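Local coordinates for protein DNA-binding transcriptional repressor YiaJ (Escherichia coli, PDB 1YSQ) that represses transcription of the yiaKLMNOPQRS operon, which may serve 2,3-diketo-L-gulonate utilisation, this piece being its C-terminal IclR-type effector domain rather than the DNA-binding one, at residues Ala68-Val82 / Met107-Met121. Numbering follows the deposited sequence.
Sequences AMGKIYMAFGHPDYV and MFDELAHIRESGAAM. With PO4 (phosphate ion), chain B.
Lys71 packs among Met107, Glu110, Leu111 and Ile114 and carries its NZ to two acceptors: NZ lies 2.8 Å from Glu110 OE2, a salt bridge made on the anti side of the carboxylate and out of its plane, and 2.7 Å from Met121 O, almost in line with that carbonyl. A bend at chi3 (-66°) turns the ammonium toward both, while CD passes the Met107 methyl. A methionine in its place would probably leave Glu110 and the Met121 carbonyl without this shared donor, and Glu125, outside the contact, without this salt bridge. The axes of helix segments 68-75 and 107-117 approach to 8.7 Å and cross at -83°, and Leu111 sits as a knob among Lys71, Met74, Ala75 and Val82, its CD1 tip to tip with Val82 CG2. Ala75 CB meets Ile114 CG2 at 3.4 Å, tighter than usual for two carbons. This helix pair belongs to the GAF-like IclR effector domain, where Ile72 and Ala68 also touch strand 130-137 of the antiparallel sheet. Arg115 CD stands over one face of the Phe76 ring, 3.7 Å from its centroid, a CH-pi contact; the guanidinium and ring planes are 17° apart. Farther along, Phe108 turns its edge to Pro79 O, 3.6 Å from CZ, and one face to Val82 CG1.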
loop_
_atom_site.group_PDB
_atom_site.type_symbol
_atom_site.label_atom_id
_atom_site.label_comp_id
_atom_site.label_asym_id
_atom_site.label_seq_id
_atom_site.Cartn_x
_atom_site.Cartn_y
_atom_site.Cartn_z
ATOM N N ALA A 68 -0.862 4.574 1.586
ATOM C CA ALA A 68 -1.371 3.450 2.393
ATOM C C ALA A 68 -0.280 2.397 2.655
ATOM O O ALA A 68 -0.097 1.940 3.795
ATOM C CB ALA A 68 -2.616 2.817 1.748
ATOM N N MET A 69 0.441 2.010 1.604
ATOM C CA MET A 69 1.596 1.110 1.743
ATOM C C MET A 69 2.683 1.717 2.653
ATOM O O MET A 69 3.242 1.017 3.513
ATOM C CB MET A 69 2.154 0.742 0.364
ATOM C CG MET A 69 1.222 -0.209 -0.467
ATOM S SD MET A 69 1.907 -0.752 -2.078
ATOM C CE MET A 69 1.856 0.697 -2.872
ATOM N N GLY A 70 2.956 3.016 2.485
ATOM C CA GLY A 70 3.915 3.723 3.334
ATOM C C GLY A 70 3.515 3.704 4.810
ATOM O O GLY A 70 4.361 3.525 5.687
ATOM N N LYS A 71 2.218 3.865 5.086
ATOM C CA LYS A 71 1.727 3.802 6.464
ATOM C C LYS A 71 1.911 2.402 7.055
ATOM O O LYS A 71 2.260 2.256 8.234
ATOM C CB LYS A 71 0.272 4.272 6.552
ATOM C CG LYS A 71 0.138 5.784 6.329
ATOM C CD LYS A 71 -1.295 6.286 6.622
ATOM C CE LYS A 71 -2.292 5.698 5.616
ATOM N NZ LYS A 71 -3.684 6.211 5.794
ATOM N N ILE A 72 1.733 1.374 6.227
ATOM C CA ILE A 72 2.019 -0.003 6.656
ATOM C C ILE A 72 3.484 -0.139 7.075
ATOM O O ILE A 72 3.781 -0.682 8.133
ATOM C CB ILE A 72 1.655 -0.990 5.529
ATOM C CG1 ILE A 72 0.138 -1.134 5.455
ATOM C CG2 ILE A 72 2.323 -2.375 5.727
ATOM C CD1 ILE A 72 -0.332 -1.801 4.197
ATOM N N TYR A 73 4.402 0.378 6.255
ATOM C CA TYR A 73 5.823 0.316 6.615
ATOM C C TYR A 73 6.074 0.976 7.963
ATOM O O TYR A 73 6.753 0.408 8.802
ATOM C CB TYR A 73 6.690 0.969 5.535
ATOM C CG TYR A 73 6.638 0.248 4.198
ATOM C CD1 TYR A 73 6.724 -1.143 4.131
ATOM C CD2 TYR A 73 6.525 0.966 2.999
ATOM C CE1 TYR A 73 6.694 -1.822 2.896
ATOM C CE2 TYR A 73 6.482 0.295 1.752
ATOM C CZ TYR A 73 6.572 -1.091 1.713
ATOM O OH TYR A 73 6.551 -1.747 0.499
ATOM N N MET A 74 5.518 2.169 8.182
ATOM C CA MET A 74 5.696 2.823 9.495
ATOM C C MET A 74 5.017 2.048 10.641
ATOM O O MET A 74 5.568 1.964 11.748
ATOM C CB MET A 74 5.219 4.275 9.479
ATOM C CG MET A 74 6.177 5.227 8.701
ATOM S SD MET A 74 5.954 7.034 8.967
ATOM C CE MET A 74 4.379 7.179 8.511
ATOM N N ALA A 75 3.837 1.484 10.374
ATOM C CA ALA A 75 3.077 0.769 11.405
ATOM C C ALA A 75 3.829 -0.443 11.933
ATOM O O ALA A 75 3.690 -0.803 13.102
ATOM C CB ALA A 75 1.700 0.355 10.875
ATOM N N PHE A 76 4.616 -1.081 11.069
ATOM C CA PHE A 76 5.427 -2.231 11.484
ATOM C C PHE A 76 6.883 -1.898 11.843
ATOM O O PHE A 76 7.667 -2.793 12.209
ATOM C CB PHE A 76 5.334 -3.321 10.424
ATOM C CG PHE A 76 4.031 -4.064 10.474
ATOM C CD1 PHE A 76 3.947 -5.298 11.121
ATOM C CD2 PHE A 76 2.880 -3.514 9.892
ATOM C CE1 PHE A 76 2.720 -5.994 11.183
ATOM C CE2 PHE A 76 1.664 -4.179 9.943
ATOM C CZ PHE A 76 1.580 -5.425 10.604
ATOM N N GLY A 77 7.218 -0.608 11.763
ATOM C CA GLY A 77 8.508 -0.101 12.201
ATOM C C GLY A 77 8.520 0.309 13.673
ATOM O O GLY A 77 7.572 0.039 14.427
ATOM N N HIS A 78 9.610 0.954 14.085
ATOM C CA HIS A 78 9.754 1.460 15.452
ATOM C C HIS A 78 9.043 2.808 15.625
ATOM O O HIS A 78 9.077 3.630 14.703
ATOM C CB HIS A 78 11.237 1.595 15.791
ATOM C CG HIS A 78 11.510 1.633 17.258
ATOM N ND1 HIS A 78 11.422 2.791 18.000
ATOM C CD2 HIS A 78 11.833 0.646 18.131
ATOM C CE1 HIS A 78 11.698 2.521 19.268
ATOM N NE2 HIS A 78 11.959 1.229 19.372
ATOM N N PRO A 79 8.404 3.067 16.777
ATOM C CA PRO A 79 7.741 4.368 16.976
ATOM C C PRO A 79 8.693 5.554 16.964
ATOM O O PRO A 79 8.251 6.659 16.617
ATOM C CB PRO A 79 7.031 4.238 18.331
ATOM C CG PRO A 79 7.568 2.984 18.965
ATOM C CD PRO A 79 8.227 2.159 17.929
ATOM N N ASP A 80 9.965 5.350 17.320
ATOM C CA ASP A 80 10.941 6.443 17.259
ATOM C C ASP A 80 11.110 6.921 15.816
ATOM O O ASP A 80 11.409 8.087 15.578
ATOM C CB ASP A 80 12.308 6.015 17.806
ATOM C CG ASP A 80 12.315 5.836 19.325
ATOM O OD1 ASP A 80 11.309 6.159 19.997
ATOM O OD2 ASP A 80 13.298 5.354 19.925
ATOM N N TYR A 81 10.907 6.018 14.855
ATOM C CA TYR A 81 11.013 6.407 13.450
ATOM C C TYR A 81 10.013 7.516 13.118
ATOM O O TYR A 81 10.358 8.502 12.445
ATOM C CB TYR A 81 10.827 5.204 12.506
ATOM C CG TYR A 81 11.103 5.551 11.052
ATOM C CD1 TYR A 81 12.310 5.178 10.445
ATOM C CD2 TYR A 81 10.176 6.288 10.297
ATOM C CE1 TYR A 81 12.579 5.518 9.113
ATOM C CE2 TYR A 81 10.438 6.649 8.972
ATOM C CZ TYR A 81 11.642 6.252 8.387
ATOM O OH TYR A 81 11.920 6.582 7.078
ATOM N N VAL A 82 8.776 7.345 13.602
ATOM C CA VAL A 82 7.656 8.221 13.258
ATOM C C VAL A 82 7.878 9.619 13.841
ATOM O O VAL A 82 7.710 10.622 13.148
ATOM C CB VAL A 82 6.288 7.660 13.758
ATOM C CG1 VAL A 82 5.117 8.444 13.170
ATOM C CG2 VAL A 82 6.160 6.163 13.460
ATOM N N MET A 107 -1.443 10.407 13.552
ATOM C CA MET A 107 -0.741 9.350 12.832
ATOM C C MET A 107 -0.498 8.119 13.716
ATOM O O MET A 107 -0.693 6.979 13.271
ATOM C CB MET A 107 0.572 9.829 12.206
ATOM C CG MET A 107 1.282 8.711 11.377
ATOM S SD MET A 107 0.344 7.895 10.024
ATOM C CE MET A 107 0.560 9.121 8.766
ATOM N N PHE A 108 -0.098 8.342 14.965
ATOM C CA PHE A 108 0.135 7.220 15.878
ATOM C C PHE A 108 -1.148 6.405 16.085
ATOM O O PHE A 108 -1.104 5.175 16.159
ATOM C CB PHE A 108 0.692 7.708 17.228
ATOM C CG PHE A 108 2.193 7.787 17.268
ATOM C CD1 PHE A 108 2.968 6.681 16.965
ATOM C CD2 PHE A 108 2.830 8.981 17.603
ATOM C CE1 PHE A 108 4.362 6.758 17.006
ATOM C CE2 PHE A 108 4.220 9.067 17.640
ATOM C CZ PHE A 108 4.983 7.952 17.348
ATOM N N ASP A 109 -2.282 7.100 16.182
ATOM C CA ASP A 109 -3.577 6.436 16.347
ATOM C C ASP A 109 -3.850 5.561 15.136
ATOM O O ASP A 109 -4.235 4.404 15.262
ATOM C CB ASP A 109 -4.686 7.474 16.482
ATOM C CG ASP A 109 -4.768 8.074 17.876
ATOM O OD1 ASP A 109 -4.071 7.582 18.806
ATOM O OD2 ASP A 109 -5.522 9.043 18.134
ATOM N N GLU A 110 -3.637 6.141 13.958
ATOM C CA GLU A 110 -3.784 5.419 12.697
ATOM C C GLU A 110 -2.849 4.209 12.634
ATOM O O GLU A 110 -3.260 3.114 12.248
ATOM C CB GLU A 110 -3.480 6.366 11.528
ATOM C CG GLU A 110 -3.361 5.664 10.176
ATOM C CD GLU A 110 -4.676 5.592 9.419
ATOM O OE1 GLU A 110 -5.736 5.838 10.029
ATOM O OE2 GLU A 110 -4.663 5.287 8.198
ATOM N N LEU A 111 -1.590 4.417 13.001
ATOM C CA LEU A 111 -0.588 3.373 12.897
ATOM C C LEU A 111 -0.868 2.214 13.845
ATOM O O LEU A 111 -0.593 1.078 13.504
ATOM C CB LEU A 111 0.822 3.934 13.129
ATOM C CG LEU A 111 1.376 4.873 12.050
ATOM C CD1 LEU A 111 2.790 5.305 12.440
ATOM C CD2 LEU A 111 1.354 4.219 10.669
ATOM N N ALA A 112 -1.404 2.511 15.030
ATOM C CA ALA A 112 -1.818 1.451 15.950
ATOM C C ALA A 112 -2.894 0.554 15.332
ATOM O O ALA A 112 -2.797 -0.656 15.428
ATOM C CB ALA A 112 -2.293 2.047 17.271
ATOM N N HIS A 113 -3.909 1.143 14.685
ATOM C CA HIS A 113 -4.930 0.362 14.002
ATOM C C HIS A 113 -4.349 -0.503 12.888
ATOM O O HIS A 113 -4.771 -1.654 12.721
ATOM C CB HIS A 113 -6.059 1.241 13.423
ATOM C CG HIS A 113 -6.856 1.981 14.456
ATOM N ND1 HIS A 113 -7.316 1.392 15.616
ATOM C CD2 HIS A 113 -7.285 3.266 14.495
ATOM C CE1 HIS A 113 -7.989 2.280 16.325
ATOM N NE2 HIS A 113 -7.984 3.426 15.669
ATOM N N ILE A 114 -3.441 0.061 12.082
ATOM C CA ILE A 114 -2.791 -0.718 11.010
ATOM C C ILE A 114 -1.958 -1.891 11.547
ATOM O O ILE A 114 -2.006 -3.001 11.007
ATOM C CB ILE A 114 -1.896 0.212 10.116
ATOM C CG1 ILE A 114 -2.784 1.224 9.371
ATOM C CG2 ILE A 114 -1.100 -0.617 9.117
ATOM C CD1 ILE A 114 -2.009 2.480 8.866
ATOM N N ARG A 115 -1.171 -1.628 12.589
ATOM C CA ARG A 115 -0.318 -2.659 13.198
ATOM C C ARG A 115 -1.156 -3.812 13.773
ATOM O O ARG A 115 -0.825 -4.994 13.612
ATOM C CB ARG A 115 0.593 -2.039 14.268
ATOM C CG ARG A 115 1.529 -3.051 14.992
ATOM C CD ARG A 115 2.501 -3.806 14.057
ATOM N NE ARG A 115 3.269 -4.823 14.795
ATOM C CZ ARG A 115 2.861 -6.073 15.011
ATOM N NH1 ARG A 115 1.694 -6.480 14.530
ATOM N NH2 ARG A 115 3.631 -6.931 15.691
ATOM N N GLU A 116 -2.272 -3.461 14.398
ATOM C CA GLU A 116 -3.173 -4.463 14.964
ATOM C C GLU A 116 -3.864 -5.308 13.885
ATOM O O GLU A 116 -3.885 -6.537 13.964
ATOM C CB GLU A 116 -4.220 -3.774 15.849
ATOM C CG GLU A 116 -3.648 -3.290 17.171
ATOM C CD GLU A 116 -4.373 -2.079 17.705
ATOM O OE1 GLU A 116 -5.505 -1.805 17.255
ATOM O OE2 GLU A 116 -3.797 -1.403 18.575
ATOM N N SER A 117 -4.438 -4.642 12.881
ATOM C CA SER A 117 -5.258 -5.319 11.878
ATOM C C SER A 117 -4.467 -5.880 10.705
ATOM O O SER A 117 -4.947 -6.786 10.010
ATOM C CB SER A 117 -6.325 -4.358 11.325
ATOM O OG SER A 117 -5.700 -3.390 10.500
ATOM N N GLY A 118 -3.281 -5.332 10.458
ATOM C CA GLY A 118 -2.491 -5.753 9.305
ATOM C C GLY A 118 -3.007 -5.224 7.965
ATOM O O GLY A 118 -2.799 -5.847 6.914
ATOM N N ALA A 119 -3.704 -4.093 8.005
ATOM C CA ALA A 119 -4.239 -3.447 6.792
ATOM C C ALA A 119 -4.317 -1.947 6.955
ATOM O O ALA A 119 -4.516 -1.443 8.065
ATOM C CB ALA A 119 -5.628 -4.006 6.436
ATOM N N ALA A 120 -4.192 -1.231 5.839
ATOM C CA ALA A 120 -4.298 0.210 5.828
ATOM C C ALA A 120 -5.201 0.677 4.696
ATOM O O ALA A 120 -5.406 -0.037 3.716
ATOM C CB ALA A 120 -2.914 0.829 5.655
ATOM N N MET A 121 -5.710 1.893 4.824
ATOM C CA MET A 121 -6.426 2.510 3.721
ATOM C C MET A 121 -5.849 3.871 3.428
ATOM O O MET A 121 -5.256 4.515 4.309
ATOM C CB MET A 121 -7.919 2.627 4.061
ATOM C CG MET A 121 -8.726 1.361 3.734
ATOM S SD MET A 121 -10.536 1.681 3.895
ATOM C CE MET A 121 -10.861 1.721 2.580
HETATM P P PO4 B . -0.730 3.637 -1.914
HETATM O O1 PO4 B . -1.709 4.635 -1.269
HETATM O O2 PO4 B . -0.162 2.676 -0.919
HETATM O O3 PO4 B . -1.375 2.877 -3.059
HETATM O O4 PO4 B . 0.404 4.480 -2.474
#